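Local structure of Nitrate/nitrite sensor protein NarX (Escherichia coli K12, 3EZI) at residues Gln62-Asn67 with Ser87-Gly92; Ala43-Ala48 with Ala56-Leu61. The protein senses nitrate and nitrite through the probably periplasmic domain described here and, as a membrane-bound histidine kinase, signals to NarL and NarP, probably by phosphorylation. All coordinates share one frame; numbering follows the deposited sequence.

Interaction 1 (Gln62-Asn67 with Ser87-Gly92); sequences QDYWRN and SQFVAG. With IPA (isopropyl alcohol), chain E.
The ring of Tyr64 overlaps the base of Phe89 and the amide of Gln88 on the facing helix, a worked example of an aromatic side chain bridging two antiparallel helices near the border of core and solvent. With CG anti to the backbone N (chi1 180°), the ring spans the space between the helices, and its CE2 comes to 3.8 Å from CB of Phe89. The neighbouring ring atom, CD2 of Tyr64, lies 3.9 Å from CD1 of Phe89. The other side of the ring, CE1, rests beside OE1 of Gln88, whose extended chain brings its amide past the phenol with the two planes 42° apart. The hydroxyl is bonded to the carbonyl oxygen of Asp85, one turn before Phe89, so the polar tip of Tyr64 is held by main chain; NE2 of Gln88, at 3.5 Å from OH of Tyr64, is too poorly angled to bond. Gln88 turns its OE1 instead to an isopropyl alcohol, probably from the crystallisation liquor, which donates from O2 at 2.9 Å and sets its C2 against CD1 of Tyr64. Deeper in, Trp65 and Phe89 lie side by side and point the same way, CD1 of Trp65 being 3.9 Å from CZ of Phe89. Trimming Tyr64 back to an alanine is likely to leave the carbonyl oxygen of Asp85 without its hydroxyl mate and open a gap beside CB of Phe89. The segment axes, 10.9 Å apart at an angle of 162°, belong to helices 55-75 and 82-99, adjacent members of an antiparallel four-helix bundle. Helix 30-40 closes over the inner side, where Met36 touches both Trp65 and Phe89, while Ser16 of helix 3-22 also packs on Phe89.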
# COMPACT_ATOMS: atom_id res chain seq x y z
N GLN A 62 -0.92 3.93 5.82
CA GLN A 62 -2.19 3.27 6.09
C GLN A 62 -3.32 4.29 6.03
O GLN A 62 -4.41 4.00 5.53
CB GLN A 62 -2.17 2.59 7.48
CG GLN A 62 -1.16 1.38 7.55
CD GLN A 62 -0.96 0.86 8.96
OE1 GLN A 62 -1.14 1.62 9.91
NE2 GLN A 62 -0.60 -0.43 9.10
N ASP A 63 -3.07 5.46 6.61
CA ASP A 63 -4.05 6.56 6.59
C ASP A 63 -4.32 7.01 5.15
O ASP A 63 -5.48 7.26 4.80
CB ASP A 63 -3.54 7.80 7.38
CG ASP A 63 -3.50 7.57 8.87
OD1 ASP A 63 -4.06 6.56 9.36
OD2 ASP A 63 -2.87 8.45 9.55
N TYR A 64 -3.26 7.13 4.33
CA TYR A 64 -3.44 7.54 2.94
C TYR A 64 -4.26 6.46 2.19
O TYR A 64 -5.19 6.76 1.43
CB TYR A 64 -2.06 7.74 2.28
CG TYR A 64 -2.12 8.16 0.82
CD1 TYR A 64 -2.27 9.49 0.48
CD2 TYR A 64 -2.01 7.22 -0.20
CE1 TYR A 64 -2.29 9.90 -0.85
CE2 TYR A 64 -2.04 7.60 -1.53
CZ TYR A 64 -2.17 8.95 -1.84
OH TYR A 64 -2.17 9.35 -3.16
N TRP A 65 -3.91 5.20 2.41
CA TRP A 65 -4.65 4.13 1.75
C TRP A 65 -6.17 4.24 2.05
O TRP A 65 -7.01 4.19 1.15
CB TRP A 65 -4.11 2.79 2.28
CG TRP A 65 -4.71 1.58 1.60
CD1 TRP A 65 -4.37 1.05 0.37
CD2 TRP A 65 -5.81 0.79 2.09
NE1 TRP A 65 -5.20 -0.02 0.07
CE2 TRP A 65 -6.09 -0.19 1.10
CE3 TRP A 65 -6.57 0.82 3.26
CZ2 TRP A 65 -7.12 -1.13 1.26
CZ3 TRP A 65 -7.59 -0.11 3.42
CH2 TRP A 65 -7.86 -1.07 2.42
N ARG A 66 -6.52 4.32 3.32
CA ARG A 66 -7.93 4.38 3.70
C ARG A 66 -8.68 5.68 3.38
O ARG A 66 -9.85 5.66 2.97
CB ARG A 66 -8.08 4.14 5.22
CG ARG A 66 -8.81 2.84 5.56
CD ARG A 66 -9.12 2.73 7.04
NE ARG A 66 -8.78 1.43 7.62
CZ ARG A 66 -9.33 0.27 7.28
NH1 ARG A 66 -10.27 0.21 6.35
NH2 ARG A 66 -8.93 -0.83 7.89
N ASN A 67 -8.02 6.82 3.58
CA ASN A 67 -8.68 8.11 3.42
C ASN A 67 -8.55 8.80 2.08
O ASN A 67 -9.30 9.73 1.79
CB ASN A 67 -8.19 9.05 4.51
CG ASN A 67 -8.35 8.47 5.90
OD1 ASN A 67 -9.19 7.61 6.12
ND2 ASN A 67 -7.56 8.96 6.84
N SER A 87 0.67 6.30 -8.01
CA SER A 87 2.11 6.57 -8.07
C SER A 87 2.64 7.13 -6.74
O SER A 87 3.74 6.77 -6.32
CB SER A 87 2.41 7.56 -9.18
OG SER A 87 2.29 6.94 -10.45
N GLN A 88 1.88 8.00 -6.08
CA GLN A 88 2.30 8.58 -4.82
C GLN A 88 2.32 7.47 -3.74
O GLN A 88 3.25 7.42 -2.92
CB GLN A 88 1.35 9.70 -4.38
CG GLN A 88 1.80 10.34 -3.03
CD GLN A 88 0.91 11.49 -2.52
OE1 GLN A 88 1.04 11.92 -1.37
NE2 GLN A 88 0.02 12.01 -3.38
N PHE A 89 1.32 6.59 -3.74
CA PHE A 89 1.31 5.51 -2.73
C PHE A 89 2.55 4.60 -2.91
O PHE A 89 3.21 4.21 -1.93
CB PHE A 89 0.03 4.67 -2.89
CG PHE A 89 -0.07 3.52 -1.92
CD1 PHE A 89 -0.25 3.75 -0.56
CD2 PHE A 89 -0.08 2.21 -2.40
CE1 PHE A 89 -0.46 2.67 0.32
CE2 PHE A 89 -0.28 1.12 -1.52
CZ PHE A 89 -0.47 1.36 -0.17
N VAL A 90 2.87 4.27 -4.14
CA VAL A 90 4.04 3.42 -4.42
C VAL A 90 5.33 4.16 -3.99
O VAL A 90 6.24 3.54 -3.40
CB VAL A 90 4.06 3.03 -5.94
CG1 VAL A 90 5.39 2.40 -6.34
CG2 VAL A 90 2.93 2.03 -6.23
N ALA A 91 5.41 5.47 -4.25
CA ALA A 91 6.60 6.24 -3.84
C ALA A 91 6.75 6.21 -2.32
O ALA A 91 7.88 6.15 -1.80
CB ALA A 91 6.50 7.73 -4.34
N GLY A 92 5.61 6.26 -1.62
CA GLY A 92 5.60 6.20 -0.16
C GLY A 92 6.11 4.84 0.35
O GLY A 92 6.78 4.76 1.37
C1 IPA E . 1.14 10.70 2.46
C2 IPA E . 1.52 9.72 1.39
C3 IPA E . 2.01 8.71 2.38
O2 IPA E . 2.52 10.22 0.46

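Interaction 2 (Ala43-Ala48 with Ala56-Leu61); sequences AELTRA and AQLQGL
Leu58 reaches from helix 55-75 to Leu45 and Thr46 of helix 43-52, a small worked example of a branched aliphatic side chain joining consecutive helices. Its CB points toward helix 43-52, and CG, anti to the backbone N (chi1 175°), carries the two methyls across to different targets. CD1 meets the side chain of Leu45, at 4.0 Å from its CG. CD2 prolongs the line of the chain, being anti to CA, and reaches the backbone itself: it is 3.7 Å from the carbonyl oxygen of Leu45 and 3.8 Å from CA of Thr46. The same methyl passes OG1 of Thr46 at 4.1 Å, the two side chains meeting at about a right angle. That hydroxyl bonds to the carbonyl oxygen of Ser42, one turn earlier in the chain. Leu45 is also packed against Ala5 and Leu12 of helix 3-22 and against Phe100, so the leucine pair extends a larger apolar cluster. The two helices follow one another across a short turn, and their contact lies toward one end of the sensor domain's helical bundle, its centre about 11 Å from the chain's.

On the side of helix 43-52 turned from Leu58, Arg47 grips Glu44 side-on, with NE and NH2 both directed at OE1; NH2 of Arg47 stands 3.0 Å from OE1 of Glu44, on that oxygen's anti lone pair, while NE approaches on the syn side, 32° out of the carboxylate plane. Arg51 takes the other oxygen in a second salt bridge, so this carboxylate is shared between two arginines, which would be expected to stabilise its charged form.

Between the two segments, the attraction is dispersion and the exclusion of water: methyl groups against aliphatic carbon and backbone, with shape rather than directional bonds setting how the helices meet.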
# COMPACT_ATOMS: atom_id res chain seq x y z
N ALA A 43 0.59 -7.81 10.85
CA ALA A 43 1.29 -7.69 12.14
C ALA A 43 2.82 -7.55 11.97
O ALA A 43 3.49 -6.82 12.71
CB ALA A 43 0.98 -8.89 13.03
N GLU A 44 3.38 -8.25 11.00
CA GLU A 44 4.83 -8.16 10.76
C GLU A 44 5.26 -6.81 10.20
O GLU A 44 6.32 -6.26 10.57
CB GLU A 44 5.25 -9.29 9.82
CG GLU A 44 6.78 -9.34 9.52
CD GLU A 44 7.68 -9.43 10.78
OE1 GLU A 44 7.25 -9.94 11.84
OE2 GLU A 44 8.86 -9.00 10.69
N LEU A 45 4.46 -6.25 9.30
CA LEU A 45 4.82 -4.96 8.77
C LEU A 45 4.94 -4.03 9.97
O LEU A 45 5.89 -3.25 10.08
CB LEU A 45 3.75 -4.47 7.79
CG LEU A 45 4.06 -3.37 6.81
CD1 LEU A 45 5.49 -3.46 6.19
CD2 LEU A 45 3.01 -3.45 5.73
N THR A 46 3.98 -4.16 10.88
CA THR A 46 3.96 -3.33 12.07
C THR A 46 5.14 -3.57 13.03
O THR A 46 5.77 -2.61 13.51
CB THR A 46 2.65 -3.52 12.84
OG1 THR A 46 1.54 -3.29 11.96
CG2 THR A 46 2.58 -2.54 14.02
N ARG A 47 5.44 -4.83 13.31
CA ARG A 47 6.55 -5.11 14.21
C ARG A 47 7.84 -4.59 13.60
O ARG A 47 8.65 -3.96 14.28
CB ARG A 47 6.68 -6.60 14.51
CG ARG A 47 5.64 -7.15 15.50
CD ARG A 47 5.95 -8.59 15.88
NE ARG A 47 5.92 -9.50 14.73
CZ ARG A 47 4.87 -10.27 14.40
NH1 ARG A 47 3.77 -10.24 15.12
NH2 ARG A 47 4.95 -11.06 13.34
N ALA A 48 8.04 -4.83 12.30
CA ALA A 48 9.26 -4.33 11.66
C ALA A 48 9.36 -2.81 11.70
O ALA A 48 10.47 -2.23 11.89
CB ALA A 48 9.33 -4.86 10.18
N ALA A 56 5.52 5.81 12.49
CA ALA A 56 4.77 6.96 12.00
C ALA A 56 4.63 6.96 10.47
O ALA A 56 3.60 7.38 9.90
CB ALA A 56 5.44 8.27 12.46
N GLN A 57 5.68 6.51 9.78
CA GLN A 57 5.65 6.47 8.34
C GLN A 57 4.69 5.38 7.87
O GLN A 57 3.96 5.58 6.88
CB GLN A 57 7.06 6.20 7.81
CG GLN A 57 7.12 6.05 6.33
CD GLN A 57 8.22 6.89 5.75
OE1 GLN A 57 9.40 6.70 6.08
NE2 GLN A 57 7.85 7.83 4.90
N LEU A 58 4.68 4.25 8.56
CA LEU A 58 3.75 3.16 8.22
C LEU A 58 2.30 3.61 8.48
O LEU A 58 1.42 3.40 7.64
CB LEU A 58 4.02 1.91 9.06
CG LEU A 58 3.01 0.78 8.83
CD1 LEU A 58 2.87 0.45 7.31
CD2 LEU A 58 3.46 -0.48 9.62
N GLN A 59 2.05 4.19 9.65
CA GLN A 59 0.69 4.66 9.96
C GLN A 59 0.23 5.70 8.91
O GLN A 59 -0.96 5.77 8.54
CB GLN A 59 0.65 5.22 11.41
CG GLN A 59 0.89 4.13 12.48
CD GLN A 59 0.94 4.67 13.92
OE1 GLN A 59 1.35 5.82 14.16
NE2 GLN A 59 0.54 3.84 14.89
N GLY A 60 1.17 6.53 8.44
CA GLY A 60 0.85 7.52 7.42
C GLY A 60 0.41 6.88 6.09
O GLY A 60 -0.50 7.40 5.41
N LEU A 61 1.08 5.79 5.70
CA LEU A 61 0.71 5.10 4.48
C LEU A 61 -0.66 4.45 4.63
O LEU A 61 -1.43 4.35 3.66
CB LEU A 61 1.73 4.00 4.16
CG LEU A 61 2.95 4.47 3.37
CD1 LEU A 61 4.05 3.40 3.48
CD2 LEU A 61 2.57 4.70 1.93

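How the interactions relate
Helix 55-75 is common to both contacts: Leu58 meets helix 43-52 in interaction 2, and Tyr64 and Trp65 meet helix 82-99 in interaction 1. Their centres are 12 Å apart, and Leu61 joins them, its CD1 lying 3.7 Å from O of Gly92. Interaction 1 is nearer the middle of the chain, yet it grades from buried aromatic rings to an exposed glutamine, mixing ring packing with polar groups. Interaction 2, farther from the centre, is smaller and buried, built on leucine methyls laid against side chain and backbone, with its charged pair on the side of helix 43-52 turned from Leu58. One bundle helix thus meets two of its neighbours through quite different chemistry.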